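Side-chain contacts in alkyl hydroperoxide reductase E (Mycobacterium tuberculosis, PDB 5C04), which probably reduces hydrogen peroxide and organic hydroperoxides to water and alcohols, drawing on a thiol partner and so protecting the cell from oxidative stress: residues L50-D55 and R140-W145; V101-A104 and N109-A112; V107-E110 and A115-G118. The protein carries 1 engineered substitution. One frame throughout, in Å; residues are numbered along the deposited sequence. Where two conformers were deposited one is given.

Contact 1 of 3, residues L50-D55 and R140-W145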
loop_
_atom_site.group_PDB
_atom_site.type_symbol
_atom_site.label_atom_id
_atom_site.label_comp_id
_atom_site.label_asym_id
_atom_site.label_seq_id
_atom_site.Cartn_x
_atom_site.Cartn_y
_atom_site.Cartn_z
ATOM N N LEU A 50 -15.448 8.193 0.058
ATOM C CA LEU A 50 -16.009 6.879 0.394
ATOM C C LEU A 50 -16.984 6.948 1.568
ATOM O O LEU A 50 -17.906 6.156 1.619
ATOM C CB LEU A 50 -14.918 5.825 0.577
ATOM C CG LEU A 50 -14.184 5.410 -0.706
ATOM C CD1 LEU A 50 -13.409 4.115 -0.428
ATOM C CD2 LEU A 50 -15.049 5.299 -1.930
ATOM N N ASP A 51 -16.798 7.875 2.502
ATOM C CA ASP A 51 -17.790 8.068 3.571
ATOM C C ASP A 51 -19.102 8.517 2.983
ATOM O O ASP A 51 -20.163 8.040 3.437
ATOM C CB ASP A 51 -17.287 9.057 4.639
ATOM C CG ASP A 51 -16.216 8.469 5.550
ATOM O OD1 ASP A 51 -15.834 7.264 5.440
ATOM O OD2 ASP A 51 -15.757 9.209 6.463
ATOM N N GLN A 52 -19.086 9.414 2.001
ATOM C CA GLN A 52 -20.334 9.856 1.340
ATOM C C GLN A 52 -20.972 8.647 0.641
ATOM O O GLN A 52 -22.191 8.444 0.719
ATOM C CB GLN A 52 -20.059 11.042 0.385
ATOM C CG GLN A 52 -21.097 11.347 -0.710
ATOM C CD GLN A 52 -22.203 12.314 -0.329
ATOM O OE1 GLN A 52 -22.144 12.999 0.684
ATOM N NE2 GLN A 52 -23.250 12.330 -1.132
ATOM N N LEU A 53 -20.168 7.853 -0.055
ATOM C CA LEU A 53 -20.688 6.654 -0.744
ATOM C C LEU A 53 -21.339 5.709 0.277
ATOM O O LEU A 53 -22.485 5.235 0.080
ATOM C CB LEU A 53 -19.539 5.949 -1.472
ATOM C CG LEU A 53 -19.899 4.954 -2.578
ATOM C CD1 LEU A 53 -18.651 4.560 -3.361
ATOM C CD2 LEU A 53 -20.566 3.727 -2.012
ATOM N N ARG A 54 -20.645 5.472 1.376
ATOM C CA ARG A 54 -21.131 4.655 2.510
ATOM C C ARG A 54 -22.483 5.164 3.015
ATOM O O ARG A 54 -23.427 4.371 3.171
ATOM C CB ARG A 54 -20.115 4.679 3.666
ATOM C CG ARG A 54 -20.566 4.019 4.969
ATOM C CD ARG A 54 -19.709 4.443 6.146
ATOM N NE ARG A 54 -19.901 5.860 6.452
ATOM C CZ ARG A 54 -19.115 6.626 7.208
ATOM N NH1 ARG A 54 -17.975 6.173 7.723
ATOM N NH2 ARG A 54 -19.448 7.895 7.398
ATOM N N ASP A 55 -22.564 6.470 3.259
ATOM C CA ASP A 55 -23.768 7.103 3.838
ATOM C C ASP A 55 -24.979 6.961 2.892
ATOM O O ASP A 55 -26.147 7.057 3.341
ATOM C CB ASP A 55 -23.496 8.591 4.148
ATOM C CG ASP A 55 -22.521 8.801 5.299
ATOM O OD1 ASP A 55 -22.158 7.849 6.021
ATOM O OD2 ASP A 55 -22.114 9.975 5.490
ATOM N N ARG A 140 -15.018 14.741 -6.324
ATOM C CA ARG A 140 -16.032 14.471 -7.333
ATOM C C ARG A 140 -17.429 14.833 -6.841
ATOM O O ARG A 140 -17.680 14.881 -5.630
ATOM C CB ARG A 140 -15.961 13.009 -7.768
ATOM C CG ARG A 140 -14.691 12.700 -8.521
ATOM C CD ARG A 140 -14.519 11.209 -8.717
ATOM N NE ARG A 140 -13.948 10.605 -7.531
ATOM C CZ ARG A 140 -13.348 9.416 -7.532
ATOM N NH1 ARG A 140 -13.371 8.653 -8.622
ATOM N NH2 ARG A 140 -12.760 8.997 -6.429
ATOM N N ASP A 141 -18.321 15.094 -7.801
ATOM C CA ASP A 141 -19.727 15.361 -7.554
ATOM C C ASP A 141 -20.511 14.066 -7.769
ATOM O O ASP A 141 -20.738 13.636 -8.898
ATOM C CB ASP A 141 -20.188 16.451 -8.529
ATOM C CG ASP A 141 -21.628 16.852 -8.334
ATOM O OD1 ASP A 141 -22.331 16.243 -7.507
ATOM O OD2 ASP A 141 -22.040 17.801 -9.042
ATOM N N GLN A 142 -20.879 13.423 -6.663
ATOM C CA GLN A 142 -21.524 12.125 -6.715
ATOM C C GLN A 142 -22.965 12.140 -7.289
ATOM O O GLN A 142 -23.487 11.118 -7.676
ATOM C CB GLN A 142 -21.441 11.422 -5.356
ATOM C CG GLN A 142 -19.997 11.251 -4.887
ATOM C CD GLN A 142 -19.817 10.343 -3.677
ATOM O OE1 GLN A 142 -20.739 9.653 -3.263
ATOM N NE2 GLN A 142 -18.621 10.350 -3.106
ATOM N N ARG A 143 -23.535 13.331 -7.436
ATOM C CA ARG A 143 -24.802 13.443 -8.171
ATOM C C ARG A 143 -24.719 12.901 -9.605
ATOM O O ARG A 143 -25.668 12.353 -10.145
ATOM C CB ARG A 143 -25.270 14.903 -8.243
ATOM C CG ARG A 143 -25.410 15.639 -6.927
ATOM C CD ARG A 143 -25.897 17.061 -7.220
ATOM N NE ARG A 143 -24.990 17.739 -8.157
ATOM C CZ ARG A 143 -25.319 18.708 -9.011
ATOM N NH1 ARG A 143 -26.563 19.191 -9.071
ATOM N NH2 ARG A 143 -24.379 19.213 -9.809
ATOM N N LEU A 144 -23.552 13.053 -10.221
ATOM C CA LEU A 144 -23.337 12.578 -11.568
ATOM C C LEU A 144 -23.383 11.044 -11.604
ATOM O O LEU A 144 -23.827 10.416 -12.566
ATOM C CB LEU A 144 -22.017 13.121 -12.112
ATOM C CG LEU A 144 -21.765 14.643 -11.992
ATOM C CD1 LEU A 144 -20.362 14.989 -12.484
ATOM C CD2 LEU A 144 -22.798 15.469 -12.723
ATOM N N TRP A 145 -22.887 10.426 -10.530
ATOM C CA TRP A 145 -22.863 8.989 -10.452
ATOM C C TRP A 145 -24.246 8.392 -10.327
ATOM O O TRP A 145 -24.590 7.486 -11.042
ATOM C CB TRP A 145 -22.060 8.536 -9.211
ATOM C CG TRP A 145 -20.661 9.096 -9.067
ATOM C CD1 TRP A 145 -19.952 9.895 -9.948
ATOM C CD2 TRP A 145 -19.771 8.840 -7.969
ATOM N NE1 TRP A 145 -18.709 10.183 -9.424
ATOM C CE2 TRP A 145 -18.565 9.522 -8.229
ATOM C CE3 TRP A 145 -19.895 8.098 -6.789
ATOM C CZ2 TRP A 145 -17.472 9.463 -7.356
ATOM C CZ3 TRP A 145 -18.820 8.043 -5.937
ATOM C CH2 TRP A 145 -17.644 8.741 -6.210
HETATM O O HOH W 1 -23.375 9.733 -2.623
#

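Contact 2 of 3, residues V101-A104 and N109-A112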
loop_
_atom_site.group_PDB
_atom_site.type_symbol
_atom_site.label_atom_id
_atom_site.label_comp_id
_atom_site.label_asym_id
_atom_site.label_seq_id
_atom_site.Cartn_x
_atom_site.Cartn_y
_atom_site.Cartn_z
ATOM N N VAL A 101 -4.688 -2.060 -13.431
ATOM C CA VAL A 101 -6.093 -1.817 -13.830
ATOM C C VAL A 101 -6.312 -0.332 -14.036
ATOM O O VAL A 101 -6.924 0.098 -15.027
ATOM C CB VAL A 101 -7.086 -2.440 -12.848
ATOM C CG1 VAL A 101 -8.516 -2.126 -13.277
ATOM C CG2 VAL A 101 -6.855 -3.948 -12.795
ATOM N N SER A 102 -5.804 0.478 -13.115
ATOM C CA SER A 102 -5.873 1.927 -13.257
ATOM C C SER A 102 -5.283 2.404 -14.603
ATOM O O SER A 102 -5.866 3.254 -15.298
ATOM C CB SER A 102 -5.174 2.593 -12.062
ATOM O OG SER A 102 -5.769 2.197 -10.836
ATOM N N GLN A 103 -4.146 1.824 -14.988
ATOM C CA GLN A 103 -3.528 2.118 -16.279
ATOM C C GLN A 103 -4.406 1.691 -17.452
ATOM O O GLN A 103 -4.503 2.427 -18.422
ATOM C CB GLN A 103 -2.170 1.423 -16.401
ATOM C CG GLN A 103 -1.097 2.021 -15.524
ATOM C CD GLN A 103 0.197 1.244 -15.649
ATOM O OE1 GLN A 103 0.192 0.013 -15.692
ATOM N NE2 GLN A 103 1.309 1.957 -15.733
ATOM N N ALA A 104 -5.008 0.505 -17.362
ATOM C CA ALA A 104 -5.923 0.012 -18.427
ATOM C C ALA A 104 -7.089 0.935 -18.650
ATOM O O ALA A 104 -7.623 1.002 -19.778
ATOM C CB ALA A 104 -6.447 -1.377 -18.084
ATOM N N ASN A 109 -1.919 7.802 -12.174
ATOM C CA ASN A 109 -0.997 8.906 -12.025
ATOM C C ASN A 109 0.419 8.342 -11.955
ATOM O O ASN A 109 0.896 7.917 -10.890
ATOM C CB ASN A 109 -1.342 9.709 -10.772
ATOM C CG ASN A 109 -0.615 11.032 -10.683
ATOM O OD1 ASN A 109 0.605 11.094 -10.810
ATOM N ND2 ASN A 109 -1.367 12.102 -10.449
ATOM N N GLU A 110 1.097 8.316 -13.106
ATOM C CA GLU A 110 2.437 7.731 -13.219
ATOM C C GLU A 110 3.493 8.382 -12.336
ATOM O O GLU A 110 4.413 7.706 -11.890
ATOM C CB GLU A 110 2.924 7.786 -14.685
ATOM C CG GLU A 110 2.191 6.838 -15.616
ATOM C CD GLU A 110 2.598 5.380 -15.434
ATOM O OE1 GLU A 110 3.603 5.103 -14.731
ATOM O OE2 GLU A 110 1.901 4.508 -16.014
ATOM N N GLN A 111 3.374 9.674 -12.079
ATOM C CA GLN A 111 4.329 10.407 -11.271
ATOM C C GLN A 111 4.230 9.998 -9.792
ATOM O O GLN A 111 5.225 9.764 -9.120
ATOM C CB GLN A 111 4.074 11.914 -11.451
ATOM C CG GLN A 111 4.179 12.391 -12.912
ATOM C CD GLN A 111 2.846 12.598 -13.643
ATOM O OE1 GLN A 111 1.836 11.941 -13.378
ATOM N NE2 GLN A 111 2.854 13.527 -14.593
ATOM N N ALA A 112 3.000 9.926 -9.306
ATOM C CA ALA A 112 2.750 9.678 -7.899
ATOM C C ALA A 112 2.547 8.201 -7.533
ATOM O O ALA A 112 2.661 7.845 -6.362
ATOM C CB ALA A 112 1.578 10.506 -7.439
#

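Contact 3 of 3, residues V107-E110 and A115-G118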
loop_
_atom_site.group_PDB
_atom_site.type_symbol
_atom_site.label_atom_id
_atom_site.label_comp_id
_atom_site.label_asym_id
_atom_site.label_seq_id
_atom_site.Cartn_x
_atom_site.Cartn_y
_atom_site.Cartn_z
ATOM N N VAL A 107 -6.447 6.015 -16.017
ATOM C CA VAL A 107 -6.590 6.937 -14.890
ATOM C C VAL A 107 -5.490 6.789 -13.843
ATOM O O VAL A 107 -5.687 7.193 -12.698
ATOM C CB VAL A 107 -7.980 6.802 -14.225
ATOM C CG1 VAL A 107 -9.075 7.166 -15.214
ATOM C CG2 VAL A 107 -8.195 5.402 -13.681
ATOM N N PHE A 108 -4.351 6.244 -14.239
ATOM C CA PHE A 108 -3.225 6.101 -13.309
ATOM C C PHE A 108 -2.384 7.370 -13.355
ATOM O O PHE A 108 -2.134 7.934 -14.454
ATOM C CB PHE A 108 -2.410 4.867 -13.669
ATOM C CG PHE A 108 -1.322 4.521 -12.677
ATOM C CD1 PHE A 108 -1.626 4.145 -11.373
ATOM C CD2 PHE A 108 0.010 4.523 -13.076
ATOM C CE1 PHE A 108 -0.601 3.775 -10.496
ATOM C CE2 PHE A 108 1.028 4.167 -12.192
ATOM C CZ PHE A 108 0.710 3.823 -10.902
ATOM N N ASN A 109 -1.919 7.802 -12.174
ATOM C CA ASN A 109 -0.997 8.906 -12.025
ATOM C C ASN A 109 0.419 8.342 -11.955
ATOM O O ASN A 109 0.896 7.917 -10.890
ATOM C CB ASN A 109 -1.342 9.709 -10.772
ATOM C CG ASN A 109 -0.615 11.032 -10.683
ATOM O OD1 ASN A 109 0.605 11.094 -10.810
ATOM N ND2 ASN A 109 -1.367 12.102 -10.449
ATOM N N GLU A 110 1.097 8.316 -13.106
ATOM C CA GLU A 110 2.437 7.731 -13.219
ATOM C C GLU A 110 3.493 8.382 -12.336
ATOM O O GLU A 110 4.413 7.706 -11.890
ATOM C CB GLU A 110 2.924 7.786 -14.685
ATOM C CG GLU A 110 2.191 6.838 -15.616
ATOM C CD GLU A 110 2.598 5.380 -15.434
ATOM O OE1 GLU A 110 3.603 5.103 -14.731
ATOM O OE2 GLU A 110 1.901 4.508 -16.014
ATOM N N ALA A 115 -3.804 5.822 -8.383
ATOM C CA ALA A 115 -4.905 6.162 -9.288
ATOM C C ALA A 115 -5.325 7.593 -9.012
ATOM O O ALA A 115 -5.355 8.045 -7.848
ATOM C CB ALA A 115 -6.074 5.213 -9.105
ATOM N N ASN A 116 -5.643 8.322 -10.092
ATOM C CA ASN A 116 -6.403 9.545 -9.989
ATOM C C ASN A 116 -7.842 9.218 -9.637
ATOM O O ASN A 116 -8.212 8.055 -9.479
ATOM C CB ASN A 116 -6.304 10.336 -11.323
ATOM C CG ASN A 116 -4.908 10.897 -11.568
ATOM O OD1 ASN A 116 -4.287 11.434 -10.673
ATOM N ND2 ASN A 116 -4.416 10.768 -12.796
ATOM N N ARG A 117 -8.660 10.269 -9.500
ATOM C CA ARG A 117 -10.063 10.101 -9.136
ATOM C C ARG A 117 -10.892 9.812 -10.389
ATOM O O ARG A 117 -11.664 10.658 -10.873
ATOM C CB ARG A 117 -10.566 11.335 -8.349
ATOM C CG ARG A 117 -9.842 11.494 -7.025
ATOM C CD ARG A 117 -10.456 12.540 -6.072
ATOM N NE ARG A 117 -9.475 12.817 -5.037
ATOM C CZ ARG A 117 -9.186 12.013 -4.017
ATOM N NH1 ARG A 117 -9.920 10.947 -3.783
ATOM N NH2 ARG A 117 -8.125 12.284 -3.247
ATOM N N GLY A 118 -10.701 8.615 -10.915
ATOM C CA GLY A 118 -11.407 8.132 -12.098
ATOM C C GLY A 118 -12.699 7.467 -11.688
ATOM O O GLY A 118 -12.758 6.732 -10.701
HETATM O O HOH W 2 -4.171 9.574 -15.760
#

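Contact 1 of 3, residues L50-D55 and R140-W145
The W145 indole meets the opposite helix through L53, whose CD1 comes obliquely to CZ3 at 4.3 Å. One face of the ring carries Q142 CG, 3.5 Å above the plane and offset toward the rim, while R140 CD lies at its edge and the indole NE1 donates to E132. In the modelled position given for Q52, one of two, its amide and that of Q142 are turned 85° apart, the side chains running past each other in opposite directions. Q52 CG sits against Q142 OE1 at 3.1 Å, and a water accepts from Q52 NE2 and donates to Q142 OE1, the latter at 2.7 Å. With CG anti to the carbonyl carbon (chi1 -58°) and the chain extended beyond it, Q142 reaches across to helix 44-55, where its NE2 donates to E49 O. Both ends of the Q142 amide thus have partners, which should fix its rotation. In the thioredoxin fold of this peroxiredoxin, helices 44-55 and 143-150 cover one face of the sheet, and L53 and W145 both rest on V36 of strand 32-37; the side chain of Q142 is about 10 Å from that of C46, the active-site cysteine inferred by similarity. Before helix 143-150, D141 OD1 caps R143 N, and the R143 guanidinium grips the same carboxylate side-on, its NH2 2.8 Å from D141 OD2.

Contact 2 of 3, residues V101-A104 and N109-A112
Between helix residues V101-A104 and the turn N109-A112, a single pair of long polar side chains, Q103 and E110, makes the contact. The turn begins at N109, which does not touch the helix but shapes the backbone that carries E110. Its OD1 accepts from A112 N at 3.1 Å, three residues on, in an Asx motif. The donor stands above the carbonyl plane of the side chain, 38° out of it. A weak backbone bond from A112 N to N109 O lies alongside, so one N-H is shared between the side chain and main chain of the same asparagine. E110 follows and does the reaching. The bend at chi2 (-74°) turns E110 toward Q103, and the two side chains cross at about a right angle. Q103 NE2 donates to E110 OE2 over a short 2.6 Å, with an N-H...O angle of 152°. The nitrogen arrives on the syn side of the oxygen, slightly out of the carboxylate plane, while the oxygen lies almost in the plane of the amide. Q103 meets it with a chain extended beyond CG. Both side chains are exposed, so the bond lies at the surface, away from the probable active site. A112 ends the turn. Helix 100-104 and this turn flank strand 108-109, Q103 packing on F108 from the helix side; beyond the turn the chain enters strand 114-122, and E110 O accepts from W96 NE1 of the second subunit.

Contact 3 of 3, residues V107-E110 and A115-G118
N116 is joined to the 107-110 segment by its backbone and by its side chain. N116 N donates to V107 O at 2.8 Å, and N116 OD1 receives N109 ND2 at 3.0 Å. The latter bond is fairly straight (162° at the hydrogen) and falls in the carbonyl plane of N116, on a lone pair, although the two amides are turned 66° against each other. N109 CG stands anti to the backbone N (chi1 -168°), which carries ND2 across to N116. F108 CD1 approaches A115 N obliquely at 4.1 Å, and V107 CG1 lies 4.0 Å from the CA of G118, a residue with no side chain to intervene. The pieces form a short beta hairpin of strands 108-109 and 114-122: F108 and A115 are an antiparallel non-hydrogen-bonded pair, with side chains that diverge, and R117 is the centre of an inverse gamma turn running from N116 to G118. A water further spans the two sides, donating to F108 O at 2.9 Å and accepting weakly from N116 ND2. Farther out, V107 and N116 pack on M133 of strand 128-134, and the edge of the F108 ring faces E110 CD. F108 also makes an edge-to-face pair with W96 of the second subunit. Toward the probable active site, R117 is salt-bridged to E49 and touches C46, the cysteine assigned by similarity, whose side chain lies about 8 Å from that of A115.

How the contacts relate
From the N terminus, the chain first enters contact 1 on helix 44-55 and does not close it until residues 140-145, a loop of 84 residues that encloses both other contacts. Within it, contact 2 opens on helix 100-104 and closes at 109-112, but contact 3 has already opened at V107, so the two short loops overlap along the chain and share N109 and E110. S102 O probably accepts from V107 N, joining helix to hairpin. Contact 3 then closes on strand 114-122. The contacts thus tie helix 100-104 to the hairpin, and helices 44-55 and 143-150 to each other, with R140 NH1 of contact 1 meeting G118 O of strand 114-122.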